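Local structure of iron Super-Oxide Dismutase (Plasmodium knowlesi, 2AWP) at residues 17-22 with 180-185. The protein probably converts superoxide radicals to hydrogen peroxide and molecular oxygen with an iron cofactor. Numbering follows the deposited sequence.
Sequences PHISEE and WNLVNW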
ATOM      1  N   PRO A  17     -10.132 -21.444   6.008  1.00 14.19           N
ATOM      2  CA  PRO A  17     -10.570 -20.420   5.042  1.00 13.95           C
ATOM      3  C   PRO A  17     -10.245 -18.962   5.467  1.00 14.17           C
ATOM      4  O   PRO A  17     -10.698 -18.001   4.802  1.00 13.70           O
ATOM      5  CB  PRO A  17     -12.077 -20.650   5.003  1.00 13.35           C
ATOM      6  CG  PRO A  17     -12.371 -20.912   6.502  1.00 14.63           C
ATOM      7  CD  PRO A  17     -11.217 -21.786   6.954  1.00 14.27           C
ATOM      8  N   HIS A  18      -9.497 -18.799   6.565  1.00 13.17           N
ATOM      9  CA  HIS A  18      -9.179 -17.468   7.117  1.00 12.02           C
ATOM     10  C   HIS A  18      -8.362 -16.615   6.152  1.00 12.04           C
ATOM     11  O   HIS A  18      -8.661 -15.435   5.936  1.00 12.27           O
ATOM     12  CB  HIS A  18      -8.511 -17.634   8.486  1.00 11.24           C
ATOM     13  CG  HIS A  18      -9.238 -18.609   9.363  1.00 11.55           C
ATOM     14  ND1 HIS A  18     -10.562 -18.436   9.705  1.00 13.33           N
ATOM     15  CD2 HIS A  18      -8.872 -19.813   9.871  1.00  9.34           C
ATOM     16  CE1 HIS A  18     -10.970 -19.467  10.428  1.00 12.22           C
ATOM     17  NE2 HIS A  18      -9.963 -20.317  10.541  1.00 14.01           N
ATOM     18  N   ILE A  19      -7.315 -17.225   5.608  1.00 11.69           N
ATOM     19  CA  ILE A  19      -6.585 -16.730   4.482  1.00 11.10           C
ATOM     20  C   ILE A  19      -6.488 -17.933   3.541  1.00 11.72           C
ATOM     21  O   ILE A  19      -6.005 -19.008   3.929  1.00 10.95           O
ATOM     22  CB  ILE A  19      -5.178 -16.247   4.882  1.00 12.00           C
ATOM     23  CG1 ILE A  19      -5.248 -15.120   5.945  1.00 10.92           C
ATOM     24  CG2 ILE A  19      -4.402 -15.760   3.637  1.00  9.55           C
ATOM     25  CD1 ILE A  19      -3.889 -14.826   6.592  1.00 11.26           C
ATOM     26  N   SER A  20      -6.932 -17.733   2.304  1.00 11.73           N
ATOM     27  CA  SER A  20      -7.013 -18.791   1.309  1.00 10.68           C
ATOM     28  C   SER A  20      -5.678 -19.329   0.814  1.00 10.69           C
ATOM     29  O   SER A  20      -4.645 -18.673   0.904  1.00  9.86           O
ATOM     30  CB  SER A  20      -7.840 -18.296   0.111  1.00 10.52           C
ATOM     31  OG  SER A  20      -7.161 -17.300  -0.637  1.00  9.45           O
ATOM     32  N   GLU A  21      -5.709 -20.545   0.279  1.00 10.36           N
ATOM     33  CA  GLU A  21      -4.571 -21.081  -0.431  1.00 11.29           C
ATOM     34  C   GLU A  21      -4.120 -20.153  -1.588  1.00 10.15           C
ATOM     35  O   GLU A  21      -2.928 -19.923  -1.778  1.00  9.55           O
ATOM     36  CB  GLU A  21      -4.886 -22.507  -0.951  1.00 10.99           C
ATOM     37  CG  GLU A  21      -3.642 -23.208  -1.499  1.00 13.20           C
ATOM     38  CD  GLU A  21      -3.966 -24.601  -2.045  1.00 14.75           C
ATOM     39  OE1 GLU A  21      -5.085 -25.098  -1.797  1.00 18.90           O
ATOM     40  OE2 GLU A  21      -3.104 -25.178  -2.718  1.00 21.51           O
ATOM     41  N   GLU A  22      -5.060 -19.624  -2.350  1.00 10.49           N
ATOM     42  CA  GLU A  22      -4.709 -18.657  -3.401  1.00 10.28           C
ATOM     43  C   GLU A  22      -3.903 -17.476  -2.860  1.00  9.69           C
ATOM     44  O   GLU A  22      -2.882 -17.098  -3.442  1.00  8.99           O
ATOM     45  CB  GLU A  22      -5.947 -18.133  -4.125  1.00 11.12           C
ATOM     46  CG  GLU A  22      -5.584 -17.185  -5.273  1.00 10.20           C
ATOM     47  CD  GLU A  22      -6.778 -16.648  -6.070  1.00 11.82           C
ATOM     48  OE1 GLU A  22      -7.942 -17.066  -5.814  1.00 13.79           O
ATOM     49  OE2 GLU A  22      -6.533 -15.776  -6.945  1.00 12.99           O
ATOM     50  N   TRP A 180      -7.363 -13.649  13.848  1.00 11.56           N
ATOM     51  CA  TRP A 180      -7.410 -14.138  15.234  1.00 12.68           C
ATOM     52  C   TRP A 180      -7.527 -15.666  15.344  1.00 12.98           C
ATOM     53  O   TRP A 180      -7.058 -16.266  16.318  1.00 13.40           O
ATOM     54  CB  TRP A 180      -8.473 -13.373  16.067  1.00 12.12           C
ATOM     55  CG  TRP A 180      -8.074 -11.897  16.206  1.00 12.66           C
ATOM     56  CD1 TRP A 180      -8.616 -10.835  15.534  1.00 11.27           C
ATOM     57  CD2 TRP A 180      -7.003 -11.354  17.009  1.00 10.80           C
ATOM     58  NE1 TRP A 180      -7.965  -9.673  15.872  1.00 12.31           N
ATOM     59  CE2 TRP A 180      -6.980  -9.952  16.780  1.00 11.13           C
ATOM     60  CE3 TRP A 180      -6.060 -11.918  17.885  1.00 10.72           C
ATOM     61  CZ2 TRP A 180      -6.060  -9.085  17.424  1.00 11.20           C
ATOM     62  CZ3 TRP A 180      -5.148 -11.062  18.550  1.00 12.28           C
ATOM     63  CH2 TRP A 180      -5.157  -9.661  18.307  1.00 12.67           C
ATOM     64  N   ASN A 181      -8.059 -16.314  14.299  1.00 12.55           N
ATOM     65  CA  ASN A 181      -8.121 -17.787  14.249  1.00 12.90           C
ATOM     66  C   ASN A 181      -6.779 -18.455  13.938  1.00 12.62           C
ATOM     67  O   ASN A 181      -6.658 -19.672  14.035  1.00 14.03           O
ATOM     68  CB  ASN A 181      -9.131 -18.234  13.199  1.00 12.88           C
ATOM     69  CG  ASN A 181     -10.533 -17.749  13.496  1.00 14.59           C
ATOM     70  OD1 ASN A 181     -11.129 -18.165  14.477  1.00 17.56           O
ATOM     71  ND2 ASN A 181     -11.063 -16.871  12.654  1.00 15.10           N
ATOM     72  N   LEU A 182      -5.788 -17.660  13.560  1.00 12.49           N
ATOM     73  CA  LEU A 182      -4.496 -18.161  13.051  1.00 12.30           C
ATOM     74  C   LEU A 182      -3.290 -17.819  13.923  1.00 12.15           C
ATOM     75  O   LEU A 182      -2.250 -18.486  13.821  1.00 11.94           O
ATOM     76  CB  LEU A 182      -4.254 -17.586  11.651  1.00 12.20           C
ATOM     77  CG  LEU A 182      -5.299 -17.852  10.553  1.00 10.18           C
ATOM     78  CD1 LEU A 182      -4.879 -17.070   9.288  1.00  9.20           C
ATOM     79  CD2 LEU A 182      -5.461 -19.364  10.258  1.00  9.61           C
ATOM     80  N   VAL A 183      -3.449 -16.816  14.791  1.00 12.62           N
ATOM     81  CA  VAL A 183      -2.384 -16.331  15.692  1.00 12.63           C
ATOM     82  C   VAL A 183      -1.661 -17.457  16.410  1.00 12.91           C
ATOM     83  O   VAL A 183      -2.279 -18.253  17.114  1.00 12.94           O
ATOM     84  CB  VAL A 183      -2.917 -15.368  16.808  1.00 13.15           C
ATOM     85  CG1 VAL A 183      -1.733 -14.831  17.646  1.00 12.79           C
ATOM     86  CG2 VAL A 183      -3.661 -14.247  16.228  1.00 13.75           C
ATOM     87  N   ASN A 184      -0.342 -17.485  16.256  1.00 12.74           N
ATOM     88  CA  ASN A 184       0.471 -18.556  16.784  1.00 12.89           C
ATOM     89  C   ASN A 184       1.126 -18.126  18.087  1.00 13.13           C
ATOM     90  O   ASN A 184       2.176 -17.484  18.057  1.00 12.68           O
ATOM     91  CB  ASN A 184       1.563 -18.879  15.768  1.00 12.80           C
ATOM     92  CG  ASN A 184       2.300 -20.139  16.086  1.00 13.27           C
ATOM     93  OD1 ASN A 184       2.380 -20.561  17.241  1.00 11.25           O
ATOM     94  ND2 ASN A 184       2.877 -20.747  15.054  1.00 12.59           N
ATOM     95  N   TRP A 185       0.521 -18.516  19.208  1.00 12.44           N
ATOM     96  CA  TRP A 185       1.027 -18.165  20.544  1.00 12.91           C
ATOM     97  C   TRP A 185       2.317 -18.893  20.881  1.00 13.42           C
ATOM     98  O   TRP A 185       3.120 -18.385  21.656  1.00 13.71           O
ATOM     99  CB  TRP A 185      -0.037 -18.448  21.598  1.00 12.28           C
ATOM    100  CG  TRP A 185      -1.313 -17.696  21.332  1.00 12.56           C
ATOM    101  CD1 TRP A 185      -2.552 -18.232  21.007  1.00 12.11           C
ATOM    102  CD2 TRP A 185      -1.481 -16.281  21.337  1.00 11.87           C
ATOM    103  NE1 TRP A 185      -3.478 -17.224  20.844  1.00 11.06           N
ATOM    104  CE2 TRP A 185      -2.850 -16.019  21.044  1.00 12.69           C
ATOM    105  CE3 TRP A 185      -0.612 -15.195  21.580  1.00 12.65           C
ATOM    106  CZ2 TRP A 185      -3.364 -14.711  20.974  1.00 12.80           C
ATOM    107  CZ3 TRP A 185      -1.126 -13.898  21.518  1.00 11.73           C
ATOM    108  CH2 TRP A 185      -2.495 -13.671  21.229  1.00 12.87           C
TER
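His18 meets Asn181 and Leu182 with its imidazole ring. Asn181 lies over one face, its CB 3.5 Å from the ring centroid and 10° off the ring normal, a CH-pi contact. The Asn181 amide runs out past the ND1/CE1 side of the ring, on the face that CB covers, its plane 24° from the imidazole. Asn181 ND2 comes within 3.4 Å of His18 CE1. It is hydrogen-bonded to the carbonyl oxygen of Ala178, which helps fix how the amide is turned. Pro17, after a cis peptide bond, lies over the opposite face of the imidazole with its CD 4.0 Å above the ring plane. The ring is thus sandwiched between the proline and the asparagine. His18 CG is anti to its carbonyl carbon (chi1 -47°), which carries the ring out toward Asn181. Leu182 reaches the ring obliquely, with its CD2 3.5 Å from His18 CD2. Leu182 CG also packs against the base of the histidine, 3.8 Å from His18 CB.

Ile19 adds a purely apolar contact. Its extended CG1 branch ends with CD1 3.6 Å from Leu182 CD1. The two Leu182 methyls are shared: CD2 faces the histidine ring, while CD1 touches both Ile19 CD1 and His18 CB. Ile19 is also about 6 Å, side chain to side chain, from His27, a probable iron ligand, so this packing lies near the metal site without being part of it.

Ser20 then N-caps helix 21-43 through its OG and the backbone N of Thr23. The contact joins the loop leading into this helix, in the alpha-hairpin domain, to the link between helices 172-179 and 185-196 in the C-terminal domain. Helix 165-168 flanks it through Asp167, and Val183 packs on Leu155 of strand 151-158.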